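Side-chain contacts in beta-fructofuranosidase (Arthrobacter, PDB 3WPU), which belongs to the levansucrase/invertase family, whose members have a five-bladed beta-propeller fold, and is built here from several largely antiparallel sheets: residues Arg38-Thr43 with Asn49-Ser54; Val55-Val60 with Val431-Asp436; Gln341-Asp346 with Met456-Gly461; Gly366-Tyr371 with Pro415-Ala420; Leu391-Pro396 with Thr467-Ser472. All coordinates share one frame; numbering follows the deposited sequence. Where two conformers were deposited one is given.

Contact 1. Residues Arg38-Thr43 with Asn49-Ser54; sequences RMSDPT and NSMPAS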
# COMPACT_ATOMS: atom_id res chain seq x y z
N ARG A 38 22.72 -0.98 -12.27
CA ARG A 38 23.05 -1.34 -13.65
C ARG A 38 22.08 -0.72 -14.64
O ARG A 38 22.45 -0.46 -15.77
CB ARG A 38 23.04 -2.88 -13.82
CG ARG A 38 24.08 -3.60 -12.99
CD ARG A 38 24.12 -5.10 -13.27
NE ARG A 38 24.65 -5.39 -14.60
CZ ARG A 38 24.44 -6.52 -15.27
NH1 ARG A 38 23.69 -7.49 -14.76
NH2 ARG A 38 24.96 -6.70 -16.49
N MET A 39 20.83 -0.53 -14.22
CA MET A 39 19.78 -0.02 -15.08
C MET A 39 19.86 1.50 -15.21
O MET A 39 19.24 2.06 -16.08
CB MET A 39 18.42 -0.39 -14.52
CG MET A 39 18.10 -1.89 -14.49
SD MET A 39 16.78 -2.26 -13.30
CE MET A 39 15.92 -0.69 -13.52
N SER A 40 20.64 2.13 -14.34
CA SER A 40 20.71 3.59 -14.31
C SER A 40 21.70 4.10 -15.34
O SER A 40 22.69 3.44 -15.64
CB SER A 40 21.13 4.05 -12.91
OG SER A 40 21.20 5.47 -12.81
N ASP A 41 21.42 5.28 -15.88
CA ASP A 41 22.23 5.88 -16.94
C ASP A 41 23.26 6.78 -16.28
O ASP A 41 22.89 7.79 -15.72
CB ASP A 41 21.34 6.71 -17.86
CG ASP A 41 22.13 7.41 -18.97
OD1 ASP A 41 23.38 7.34 -19.01
OD2 ASP A 41 21.45 8.05 -19.81
N PRO A 42 24.56 6.41 -16.36
CA PRO A 42 25.56 7.19 -15.65
C PRO A 42 25.78 8.58 -16.25
O PRO A 42 26.41 9.40 -15.60
CB PRO A 42 26.83 6.33 -15.76
CG PRO A 42 26.61 5.49 -16.96
CD PRO A 42 25.14 5.23 -17.02
N THR A 43 25.27 8.81 -17.45
CA THR A 43 25.43 10.10 -18.13
C THR A 43 24.31 11.10 -17.86
O THR A 43 24.41 12.24 -18.32
CB THR A 43 25.56 9.94 -19.67
OG1 THR A 43 24.31 9.54 -20.25
CG2 THR A 43 26.64 8.91 -20.02
N ASN A 49 16.10 12.49 -14.91
CA ASN A 49 15.92 11.07 -14.55
C ASN A 49 17.02 10.20 -15.16
O ASN A 49 17.33 10.34 -16.35
CB ASN A 49 14.56 10.64 -15.07
CG ASN A 49 14.19 9.24 -14.65
OD1 ASN A 49 14.62 8.74 -13.61
ND2 ASN A 49 13.37 8.61 -15.46
N SER A 50 17.59 9.31 -14.35
CA SER A 50 18.58 8.34 -14.83
C SER A 50 18.02 6.93 -15.00
O SER A 50 18.74 6.06 -15.49
CB SER A 50 19.79 8.28 -13.90
OG SER A 50 19.52 7.63 -12.66
N MET A 51 16.78 6.72 -14.57
CA MET A 51 16.17 5.37 -14.59
C MET A 51 15.40 5.17 -15.88
O MET A 51 15.00 6.14 -16.54
CB MET A 51 15.25 5.17 -13.37
CG MET A 51 15.95 5.34 -12.02
SD MET A 51 17.46 4.38 -11.82
CE MET A 51 16.82 2.70 -11.65
N PRO A 52 15.16 3.91 -16.27
CA PRO A 52 14.45 3.69 -17.52
C PRO A 52 13.01 4.19 -17.44
O PRO A 52 12.35 4.07 -16.40
CB PRO A 52 14.48 2.16 -17.68
CG PRO A 52 15.68 1.74 -16.90
CD PRO A 52 15.67 2.65 -15.71
N ALA A 53 12.53 4.75 -18.54
CA ALA A 53 11.19 5.36 -18.57
C ALA A 53 10.11 4.33 -18.27
O ALA A 53 9.11 4.64 -17.61
CB ALA A 53 10.93 6.03 -19.91
N SER A 54 10.35 3.10 -18.68
CA SER A 54 9.33 2.05 -18.51
C SER A 54 9.07 1.65 -17.05
O SER A 54 8.07 1.01 -16.76
CB SER A 54 9.67 0.80 -19.32
OG SER A 54 10.87 0.21 -18.84
O HOH W 1 18.32 4.26 -17.74

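Contact 2. Residues Val55-Val60 with Val431-Asp436; sequences VTMPTV and VQSFID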
# COMPACT_ATOMS: atom_id res chain seq x y z
N VAL A 55 9.99 1.98 -16.15
CA VAL A 55 9.81 1.69 -14.74
C VAL A 55 9.86 2.95 -13.88
O VAL A 55 10.09 2.89 -12.66
CB VAL A 55 10.84 0.64 -14.25
CG1 VAL A 55 10.60 -0.71 -14.91
CG2 VAL A 55 12.27 1.12 -14.41
N THR A 56 9.64 4.09 -14.53
CA THR A 56 9.55 5.38 -13.87
C THR A 56 8.13 5.96 -13.97
O THR A 56 7.53 6.03 -15.05
CB THR A 56 10.55 6.38 -14.48
OG1 THR A 56 11.89 5.90 -14.31
CG2 THR A 56 10.43 7.76 -13.84
N MET A 57 7.59 6.39 -12.83
CA MET A 57 6.29 7.06 -12.79
C MET A 57 6.30 8.34 -13.61
O MET A 57 7.24 9.10 -13.49
CB MET A 57 5.93 7.41 -11.35
CG MET A 57 4.50 7.86 -11.15
SD MET A 57 4.18 8.22 -9.40
CE MET A 57 2.55 8.99 -9.54
N PRO A 58 5.25 8.58 -14.41
CA PRO A 58 5.10 9.88 -15.07
C PRO A 58 5.24 11.02 -14.11
O PRO A 58 4.81 10.93 -12.96
CB PRO A 58 3.70 9.81 -15.68
CG PRO A 58 3.43 8.34 -15.88
CD PRO A 58 4.21 7.62 -14.81
N THR A 59 5.87 12.10 -14.58
CA THR A 59 6.18 13.23 -13.74
C THR A 59 4.92 14.00 -13.36
O THR A 59 4.11 14.37 -14.23
CB THR A 59 7.20 14.13 -14.47
OG1 THR A 59 8.44 13.43 -14.65
CG2 THR A 59 7.49 15.41 -13.69
N VAL A 60 4.73 14.21 -12.06
CA VAL A 60 3.55 14.89 -11.53
C VAL A 60 3.77 16.39 -11.59
O VAL A 60 4.81 16.86 -11.15
CB VAL A 60 3.29 14.47 -10.09
CG1 VAL A 60 2.10 15.19 -9.49
CG2 VAL A 60 2.98 12.96 -10.08
N VAL A 431 -2.49 2.67 -10.49
CA VAL A 431 -1.70 2.87 -9.30
C VAL A 431 -2.02 4.24 -8.73
O VAL A 431 -1.84 5.27 -9.41
CB VAL A 431 -0.18 2.74 -9.55
CG1 VAL A 431 0.57 2.93 -8.23
CG2 VAL A 431 0.15 1.39 -10.21
N GLN A 432 -2.52 4.26 -7.50
CA GLN A 432 -2.78 5.52 -6.79
C GLN A 432 -1.69 5.73 -5.75
O GLN A 432 -1.10 4.79 -5.27
CB GLN A 432 -4.16 5.51 -6.13
CG GLN A 432 -4.45 4.37 -5.14
CD GLN A 432 -4.28 4.73 -3.69
OE1 GLN A 432 -3.66 5.77 -3.33
NE2 GLN A 432 -4.81 3.89 -2.82
N SER A 433 -1.38 7.00 -5.44
CA SER A 433 -0.29 7.32 -4.52
C SER A 433 -0.55 8.73 -3.99
O SER A 433 -1.38 9.43 -4.57
CB SER A 433 1.05 7.31 -5.27
OG SER A 433 1.09 8.23 -6.35
N PHE A 434 0.14 9.12 -2.92
CA PHE A 434 0.03 10.50 -2.41
C PHE A 434 1.29 11.25 -2.73
O PHE A 434 2.38 10.70 -2.80
CB PHE A 434 -0.29 10.53 -0.91
CG PHE A 434 0.92 10.38 -0.01
CD1 PHE A 434 1.68 11.47 0.37
CD2 PHE A 434 1.33 9.14 0.43
CE1 PHE A 434 2.80 11.32 1.19
CE2 PHE A 434 2.44 8.97 1.24
CZ PHE A 434 3.20 10.07 1.61
N ILE A 435 1.14 12.56 -2.80
CA ILE A 435 2.27 13.45 -3.07
C ILE A 435 2.98 13.87 -1.78
O ILE A 435 2.34 14.35 -0.82
CB ILE A 435 1.77 14.73 -3.75
CG1 ILE A 435 1.14 14.41 -5.11
CG2 ILE A 435 2.92 15.72 -3.93
CD1 ILE A 435 0.45 15.58 -5.79
N ASP A 436 4.30 13.70 -1.75
CA ASP A 436 5.04 14.07 -0.56
C ASP A 436 5.65 15.43 -0.84
O ASP A 436 5.22 16.43 -0.24
CB ASP A 436 6.09 13.03 -0.18
CG ASP A 436 6.72 13.30 1.18
OD1 ASP A 436 6.53 14.40 1.74
OD2 ASP A 436 7.44 12.43 1.66

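Contact 3. Residues Gln341-Asp346 with Met456-Gly461; sequences QIYFKD and MDIGVG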
# COMPACT_ATOMS: atom_id res chain seq x y z
N GLN A 341 1.23 -5.77 -0.66
CA GLN A 341 -0.03 -6.36 -1.13
C GLN A 341 0.29 -7.48 -2.08
O GLN A 341 1.34 -7.50 -2.69
CB GLN A 341 -0.92 -5.34 -1.84
CG GLN A 341 -0.23 -4.68 -3.03
CD GLN A 341 -1.04 -3.60 -3.71
OE1 GLN A 341 -0.60 -2.43 -3.75
NE2 GLN A 341 -2.20 -3.96 -4.27
N ILE A 342 -0.65 -8.42 -2.17
CA ILE A 342 -0.59 -9.52 -3.12
C ILE A 342 -1.67 -9.29 -4.17
O ILE A 342 -2.84 -9.07 -3.84
CB ILE A 342 -0.82 -10.86 -2.43
CG1 ILE A 342 0.26 -11.13 -1.36
CG2 ILE A 342 -0.84 -11.97 -3.46
CD1 ILE A 342 1.61 -11.45 -1.90
N TYR A 343 -1.23 -9.32 -5.42
CA TYR A 343 -2.02 -9.02 -6.60
C TYR A 343 -1.94 -10.21 -7.52
O TYR A 343 -0.84 -10.65 -7.86
CB TYR A 343 -1.41 -7.78 -7.25
CG TYR A 343 -2.09 -7.22 -8.46
CD1 TYR A 343 -2.95 -6.12 -8.35
CD2 TYR A 343 -1.84 -7.72 -9.74
CE1 TYR A 343 -3.56 -5.58 -9.46
CE2 TYR A 343 -2.45 -7.17 -10.86
CZ TYR A 343 -3.30 -6.09 -10.71
OH TYR A 343 -3.91 -5.50 -11.81
N PHE A 344 -3.09 -10.77 -7.87
CA PHE A 344 -3.12 -12.01 -8.61
C PHE A 344 -3.40 -11.74 -10.07
O PHE A 344 -4.33 -11.00 -10.43
CB PHE A 344 -4.17 -12.94 -8.02
CG PHE A 344 -3.88 -13.36 -6.61
CD1 PHE A 344 -2.89 -14.30 -6.35
CD2 PHE A 344 -4.59 -12.81 -5.55
CE1 PHE A 344 -2.63 -14.69 -5.03
CE2 PHE A 344 -4.33 -13.21 -4.25
CZ PHE A 344 -3.35 -14.15 -3.99
N LYS A 345 -2.58 -12.34 -10.93
CA LYS A 345 -2.71 -12.17 -12.37
C LYS A 345 -2.11 -13.36 -13.11
O LYS A 345 -0.98 -13.78 -12.83
CB LYS A 345 -2.05 -10.86 -12.82
CG LYS A 345 -2.24 -10.60 -14.31
CD LYS A 345 -1.69 -9.26 -14.71
CE LYS A 345 -1.92 -8.93 -16.17
NZ LYS A 345 -1.09 -9.76 -17.07
N ASP A 346 -2.88 -13.91 -14.05
CA ASP A 346 -2.39 -14.95 -14.97
C ASP A 346 -1.73 -16.12 -14.26
O ASP A 346 -0.69 -16.64 -14.70
CB ASP A 346 -1.45 -14.33 -16.01
CG ASP A 346 -2.17 -13.37 -16.94
OD1 ASP A 346 -3.40 -13.51 -17.10
OD2 ASP A 346 -1.52 -12.46 -17.48
N MET A 456 0.20 0.90 -14.87
CA MET A 456 1.36 0.07 -15.00
C MET A 456 0.89 -1.24 -15.60
O MET A 456 0.05 -1.92 -15.02
CB MET A 456 1.99 -0.16 -13.62
CG MET A 456 3.23 -1.03 -13.63
SD MET A 456 3.92 -1.25 -11.99
CE MET A 456 2.55 -2.03 -11.12
N ASP A 457 1.42 -1.58 -16.77
CA ASP A 457 1.10 -2.86 -17.41
C ASP A 457 1.96 -3.96 -16.83
O ASP A 457 3.19 -3.87 -16.81
CB ASP A 457 1.24 -2.75 -18.91
CG ASP A 457 0.21 -1.80 -19.51
OD1 ASP A 457 -0.86 -1.60 -18.88
OD2 ASP A 457 0.47 -1.25 -20.59
N ILE A 458 1.30 -5.01 -16.36
CA ILE A 458 1.98 -6.08 -15.62
C ILE A 458 2.06 -7.31 -16.51
O ILE A 458 1.05 -7.79 -17.00
CB ILE A 458 1.23 -6.41 -14.32
CG1 ILE A 458 1.24 -5.18 -13.39
CG2 ILE A 458 1.86 -7.62 -13.63
CD1 ILE A 458 0.27 -5.23 -12.23
N GLY A 459 3.28 -7.76 -16.76
CA GLY A 459 3.54 -8.93 -17.61
C GLY A 459 3.64 -8.68 -19.11
O GLY A 459 2.98 -9.36 -19.90
N VAL A 460 4.52 -7.78 -19.49
CA VAL A 460 4.64 -7.29 -20.86
C VAL A 460 5.27 -8.30 -21.80
O VAL A 460 6.23 -8.98 -21.45
CB VAL A 460 5.46 -5.98 -20.87
CG1 VAL A 460 5.86 -5.57 -22.28
CG2 VAL A 460 4.65 -4.89 -20.18
N GLY A 461 4.72 -8.38 -23.01
CA GLY A 461 5.26 -9.24 -24.06
C GLY A 461 5.25 -10.72 -23.71
O GLY A 461 6.12 -11.47 -24.15

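Contact 4. Residues Gly366-Tyr371 with Pro415-Ala420; sequences GPEGVY and PGHFQA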
# COMPACT_ATOMS: atom_id res chain seq x y z
N GLY A 366 18.49 3.08 -4.97
CA GLY A 366 17.37 2.95 -5.89
C GLY A 366 16.36 4.06 -5.66
O GLY A 366 16.44 4.75 -4.64
N PRO A 367 15.39 4.19 -6.57
CA PRO A 367 14.39 5.25 -6.43
C PRO A 367 13.40 4.99 -5.32
O PRO A 367 13.12 3.84 -4.94
CB PRO A 367 13.67 5.23 -7.78
CG PRO A 367 13.88 3.85 -8.32
CD PRO A 367 15.21 3.41 -7.81
N GLU A 368 12.78 6.06 -4.84
CA GLU A 368 11.53 5.93 -4.08
C GLU A 368 10.48 5.25 -4.94
O GLU A 368 10.40 5.53 -6.13
CB GLU A 368 10.97 7.31 -3.78
CG GLU A 368 11.88 8.20 -2.94
CD GLU A 368 11.68 8.05 -1.44
OE1 GLU A 368 10.54 8.02 -0.97
OE2 GLU A 368 12.68 8.00 -0.70
N GLY A 369 9.68 4.33 -4.39
CA GLY A 369 8.51 3.86 -5.13
C GLY A 369 8.21 2.39 -4.98
O GLY A 369 8.53 1.79 -3.96
N VAL A 370 7.60 1.85 -6.02
CA VAL A 370 7.07 0.49 -5.99
C VAL A 370 8.08 -0.52 -6.44
O VAL A 370 8.60 -0.46 -7.56
CB VAL A 370 5.82 0.35 -6.92
CG1 VAL A 370 5.26 -1.07 -6.79
CG2 VAL A 370 4.78 1.41 -6.61
N TYR A 371 8.25 -1.54 -5.60
CA TYR A 371 9.07 -2.70 -5.91
C TYR A 371 8.11 -3.87 -5.96
O TYR A 371 7.08 -3.87 -5.29
CB TYR A 371 10.18 -2.86 -4.86
CG TYR A 371 11.19 -1.74 -5.02
CD1 TYR A 371 10.96 -0.50 -4.47
CD2 TYR A 371 12.33 -1.92 -5.81
CE1 TYR A 371 11.86 0.54 -4.64
CE2 TYR A 371 13.23 -0.89 -6.00
CZ TYR A 371 12.97 0.34 -5.45
OH TYR A 371 13.91 1.35 -5.67
N PRO A 415 13.31 17.00 -9.56
CA PRO A 415 12.30 17.60 -8.65
C PRO A 415 11.05 16.75 -8.36
O PRO A 415 10.23 17.11 -7.53
CB PRO A 415 11.92 18.91 -9.34
CG PRO A 415 12.30 18.72 -10.77
CD PRO A 415 13.50 17.83 -10.77
N GLY A 416 10.98 15.60 -9.00
CA GLY A 416 9.93 14.59 -8.74
C GLY A 416 10.40 13.42 -7.92
O GLY A 416 9.67 12.43 -7.78
N HIS A 417 11.61 13.49 -7.36
CA HIS A 417 12.20 12.39 -6.58
C HIS A 417 11.29 11.92 -5.45
O HIS A 417 11.28 10.73 -5.14
CB HIS A 417 13.52 12.88 -5.99
CG HIS A 417 14.42 11.82 -5.45
ND1 HIS A 417 14.40 11.42 -4.13
CD2 HIS A 417 15.46 11.18 -6.02
CE1 HIS A 417 15.36 10.54 -3.93
NE2 HIS A 417 16.02 10.38 -5.06
N PHE A 418 10.52 12.82 -4.86
CA PHE A 418 9.59 12.49 -3.78
C PHE A 418 8.13 12.76 -4.15
O PHE A 418 7.29 12.99 -3.27
CB PHE A 418 9.96 13.28 -2.53
CG PHE A 418 11.37 13.06 -2.05
CD1 PHE A 418 11.75 11.82 -1.53
CD2 PHE A 418 12.32 14.07 -2.11
CE1 PHE A 418 13.04 11.61 -1.06
CE2 PHE A 418 13.61 13.86 -1.64
CZ PHE A 418 13.97 12.62 -1.13
N GLN A 419 7.81 12.74 -5.44
CA GLN A 419 6.49 13.16 -5.91
C GLN A 419 5.37 12.26 -5.47
O GLN A 419 4.22 12.67 -5.50
CB GLN A 419 6.44 13.28 -7.45
CG GLN A 419 6.54 11.94 -8.16
CD GLN A 419 6.46 12.06 -9.67
OE1 GLN A 419 6.74 13.12 -10.25
NE2 GLN A 419 6.03 11.00 -10.31
N ALA A 420 5.72 11.02 -5.13
CA ALA A 420 4.73 9.99 -4.85
C ALA A 420 5.25 9.02 -3.79
O ALA A 420 6.44 8.68 -3.78
CB ALA A 420 4.39 9.24 -6.14
O HOH W 2 8.64 9.63 -2.15
O HOH W 3 13.17 8.60 -5.80

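Contact 5. Residues Leu391-Pro396 with Thr467-Ser472; sequences LALGNP and TAVDYS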
# COMPACT_ATOMS: atom_id res chain seq x y z
N LEU A 391 12.45 -3.31 -9.21
CA LEU A 391 11.78 -2.04 -9.45
C LEU A 391 10.63 -2.19 -10.43
O LEU A 391 10.84 -2.66 -11.55
CB LEU A 391 12.74 -1.02 -9.99
CG LEU A 391 12.23 0.41 -10.22
CD1 LEU A 391 11.66 0.99 -8.95
CD2 LEU A 391 13.36 1.23 -10.78
N ALA A 392 9.45 -1.71 -10.03
CA ALA A 392 8.28 -1.63 -10.90
C ALA A 392 7.89 -0.17 -11.22
O ALA A 392 7.57 0.15 -12.37
CB ALA A 392 7.11 -2.35 -10.30
N LEU A 393 7.91 0.71 -10.24
CA LEU A 393 7.46 2.08 -10.49
C LEU A 393 8.19 3.06 -9.57
O LEU A 393 7.74 3.34 -8.46
CB LEU A 393 5.94 2.20 -10.31
CG LEU A 393 5.29 3.51 -10.78
CD1 LEU A 393 5.23 3.52 -12.28
CD2 LEU A 393 3.89 3.67 -10.21
N GLY A 394 9.30 3.59 -10.06
CA GLY A 394 10.13 4.52 -9.33
C GLY A 394 9.81 5.97 -9.63
O GLY A 394 9.45 6.33 -10.76
N ASN A 395 9.91 6.80 -8.61
CA ASN A 395 9.84 8.23 -8.88
C ASN A 395 11.00 8.60 -9.81
O ASN A 395 12.04 7.94 -9.83
CB ASN A 395 9.89 9.02 -7.61
CG ASN A 395 8.63 8.86 -6.78
OD1 ASN A 395 7.57 8.42 -7.26
ND2 ASN A 395 8.72 9.23 -5.51
N PRO A 396 10.82 9.70 -10.59
CA PRO A 396 11.93 10.10 -11.43
C PRO A 396 13.09 10.48 -10.51
O PRO A 396 12.88 11.21 -9.53
CB PRO A 396 11.41 11.32 -12.19
CG PRO A 396 10.05 11.61 -11.68
CD PRO A 396 9.58 10.45 -10.86
N THR A 467 7.30 -5.37 -16.30
CA THR A 467 6.23 -4.39 -16.25
C THR A 467 6.66 -3.17 -17.05
O THR A 467 7.85 -2.98 -17.31
CB THR A 467 5.92 -3.93 -14.80
OG1 THR A 467 7.01 -3.16 -14.26
CG2 THR A 467 5.65 -5.08 -13.90
N ALA A 468 5.68 -2.35 -17.44
CA ALA A 468 5.95 -1.14 -18.20
C ALA A 468 4.88 -0.12 -17.94
O ALA A 468 3.68 -0.40 -18.04
CB ALA A 468 6.02 -1.42 -19.70
N VAL A 469 5.31 1.11 -17.71
CA VAL A 469 4.37 2.20 -17.56
C VAL A 469 3.67 2.47 -18.88
O VAL A 469 4.30 2.45 -19.95
CB VAL A 469 5.13 3.45 -17.12
CG1 VAL A 469 4.27 4.71 -17.24
CG2 VAL A 469 5.59 3.26 -15.66
N ASP A 470 2.36 2.69 -18.80
CA ASP A 470 1.56 3.03 -19.98
C ASP A 470 1.50 4.55 -20.12
O ASP A 470 0.69 5.21 -19.49
CB ASP A 470 0.17 2.42 -19.89
CG ASP A 470 -0.67 2.72 -21.13
OD1 ASP A 470 -0.13 3.35 -22.07
OD2 ASP A 470 -1.85 2.33 -21.15
N TYR A 471 2.37 5.08 -20.97
CA TYR A 471 2.41 6.53 -21.22
C TYR A 471 1.28 7.02 -22.16
O TYR A 471 1.16 8.23 -22.39
CB TYR A 471 3.78 6.93 -21.75
CG TYR A 471 4.86 6.96 -20.69
CD1 TYR A 471 5.03 8.08 -19.89
CD2 TYR A 471 5.70 5.87 -20.49
CE1 TYR A 471 6.03 8.12 -18.92
CE2 TYR A 471 6.69 5.90 -19.53
CZ TYR A 471 6.86 7.02 -18.75
OH TYR A 471 7.87 7.05 -17.81
N SER A 472 0.43 6.11 -22.65
CA SER A 472 -0.72 6.49 -23.47
C SER A 472 -1.94 6.75 -22.59
O SER A 472 -2.96 7.25 -23.07
CB SER A 472 -1.04 5.43 -24.51
OG SER A 472 -1.54 4.25 -23.89
O HOH W 4 6.64 -0.56 -14.84

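Contact 1. Residues Arg38-Thr43 with Asn49-Ser54
Ser40 and Asp41 run alongside Ser50 and Met51, with their CA atoms 4.9 Å apart in both the Ser40-Met51 and the Asp41-Ser50 pair. This close approach is held by one direct backbone bond. Asp41 N donates to Ser50 O over 2.8 Å, in the carbonyl plane and on a lone pair, with an N-H...O angle of 150°. A water gives a second tie, donating to Met39 O and to Ser50 O at 2.9 Å each. Among the side chains, the two hydroxyls meet directly: Ser40 OG lies 2.7 Å from Ser50 OG in a hydrogen bond whose direction is open. Ser40 OG, anti to the backbone N (chi1 -179°), is directed at Ser50 OG, which is also bonded to Leu399 N and Thr397 O, so several partners grip this buried oxygen. Beside the hydroxyls, Met51 SD rests 3.8 Å from Ser40 CB. The Met51 chain bends twice, bringing its CE within 4.0 Å of Met39 CE, and Met39 CE also reaches Pro52 CD, its chain crossing the proline ring at about a right angle. At the end nearest the connection between the segments, each chain makes an Asx turn: Asp41 OD1 accepts from Thr43 N and, from the same face, Thr43 OG1; Asn49 OD1 accepts from Met51 N. The arrangement is an irregular loop between helix 30-38 and strand 72-81, folded back on itself, with an Asx turn in each arm.

Contact 2. Residues Val55-Val60 with Val431-Asp436
Strand 430-434 belongs to a four-stranded antiparallel sheet, and the contact is made where Met57 and Val60 of an irregular loop meet Ser433 of the strand and Ile435 two residues further on. The backbones stay well apart: CA atoms come no nearer than 8.7 Å, for Val60 and Ile435, so side chains alone bridge the space. Met57 does this with a fully extended chain. Its CG is anti to the backbone N (chi1 -169°) and the two following torsions are also close to 180°, which carries Met57 CE to 3.6 Å from Ser433 OG. The pairing is a methyl against a hydroxyl oxygen, a van der Waals contact. A sheet of this kind, with strands following one another in sequence order, is consistent with one blade of the family's five-bladed beta-propeller; the loop 55-60 crosses beside it, bonded through the backbones of Val55 and Met57 to Gly394 of another sheet. At the far end Val60 CG1 approaches Ile435 CD1 at 4.1 Å, two branched chains crossing obliquely. Ile435 reaches the valine with the end of its long branch, although its CB is not directed at the loop. Gln419 bonds the loop twice, its OE1 accepting from Val60 N and its NE2 donating to Pro58 O. Met57 also packs on Ala420 and on His423 of strand 423-425, the neighbour of strand 430-434.

Contact 3. Residues Gln341-Asp346 with Met456-Gly461
Two apolar meetings and one polar one join Tyr343 and Lys345 to Ile458, which faces both from across a gap of 8.3 Å between the CA atoms of Lys345 and Ile458. The apolar part is led by the methyl end of the isoleucine: Ile458 CD1 comes to 3.6 Å from Tyr343 CE2, on an oblique approach to the ring, with the two side chains arriving from opposite directions. The long branch of Ile458 is nearly straight at chi2 (166°), which carries CD1 out to the ring. Its shorter branch serves the lysine instead, as Ile458 CG2 lies 4.1 Å from Lys345 CD. The polar part rests on the Lys345 ammonium group. The chain leaves extended and bends at the last torsion (chi4 -71°), turning Lys345 NZ onto Ile458 O at 2.9 Å. That donor is tilted 27° from the carbonyl plane. The same nitrogen, Lys345 NZ, forms a salt bridge with Asp346 OD2, 2.8 Å away and met from above the carboxylate plane. It is thus gripped by one backbone oxygen and one carboxylate, which would be expected to favour its protonated form. Tyr350 of strand 348-355 packs against both Lys345 and Ile458. Since strands 340-345 and 454-458 lie in separate antiparallel sheets, the arrangement is side-chain packing between strand ends of neighbouring sheets, as between adjacent blades of a beta-propeller.

Contact 4. Residues Gly366-Tyr371 with Pro415-Ala420
A type I beta turn from Gly416 to Gln419, closed by Gln419 N donating to Gly416 O at 3.0 Å, packs against Glu368 where the chain enters strand 369-375. Glu368 projects toward the turn, and its side chain bends at chi2 (-89°), which swings the carboxylate beside the Phe418 ring. There Glu368 OE2 meets the edge of the ring near its plane, 3.6 Å from Phe418 CE1, with carboxylate and ring planes 67° apart. Behind this, Glu368 CG lies 3.4 Å from His417 O, close to the backbone of the turn. That carbonyl is also linked to the strand entry by a water, which donates to His417 O at 2.9 Å and accepts from Glu368 N at 2.7 Å. The same water sits over the centre of the His417 ring face, 3.3 Å above its plane, while His417 ND1 lies over one face of the Phe418 ring, toward its rim. The firm partners of the carboxylate lie beyond the two segments: Glu368 OE1 bonds to His356 ND1 and Glu368 OE2 to Arg357 N. His417 NE2 bonds to Arg357 NH1, so Arg357 is bonded from both sides of the contact. The chemistry implies a buried carboxylate held by outside donors, whose electron-rich oxygen faces the weakly positive hydrogens at a phenyl edge, a favourable though weak contact.

Contact 5. Residues Leu391-Pro396 with Thr467-Ser472
Thr467 OG1 is gripped by two groups, a water that donates to it at 2.7 Å and Asn386 OD1, its hydrogen-bond partner from outside the two segments. The same water donates to Ala392 O, also at 2.7 Å, so it bridges the strands where the direct distance, Ala392 O to Thr467 OG1, is 3.9 Å. The hydroxyl is placed for this by chi1 of 68°, which sets OG1 between the backbone N and the carbonyl carbon. The apolar half of the contact is a single tight pair: Leu393 CD1 and Val469 CG2 are 3.4 Å apart, shorter than usual carbon-carbon contact, with the side chains crossing at about a right angle. The other branch of Val469, CG1, lies 3.5 Å above one face of the Tyr471 ring. Beyond it Asp470 OD1 accepts from Ser472 N at 2.9 Å, an Asx turn. Ala392 and Leu393 lie together opposite Val370 in a classic beta bulge, at the place where the chain turns a corner. The bulged strand 391-394 thus keeps its pairing with strand 369-375, while Ala392 and Leu393 pack on Met456 and Val454 of strand 454-458, the sheet neighbour of strand 467-469.

Contacts 2, 4 and 5 are buried, whereas contacts 1 and 3 are partly buried. Contacts 3 and 5 hold adjoining strands of one antiparallel sheet, 454-458 and 467-469, and contact 2 reaches the same sheet through strand 430-434. Contacts 4 and 5 share the pairing of strands 369-375 and 391-394, and contacts 2 and 4 are about 7 Å apart between centres. Chemistry follows place: contact 1 is a loop tied by backbone and hydroxyl bonds, contact 3 combines an ammonium group with an isoleucine-tyrosine contact, contact 4 rests on a buried carboxylate and water, contact 5 on a bridging water plus close carbons, and contact 2 on side-chain contact without bonds between its segments.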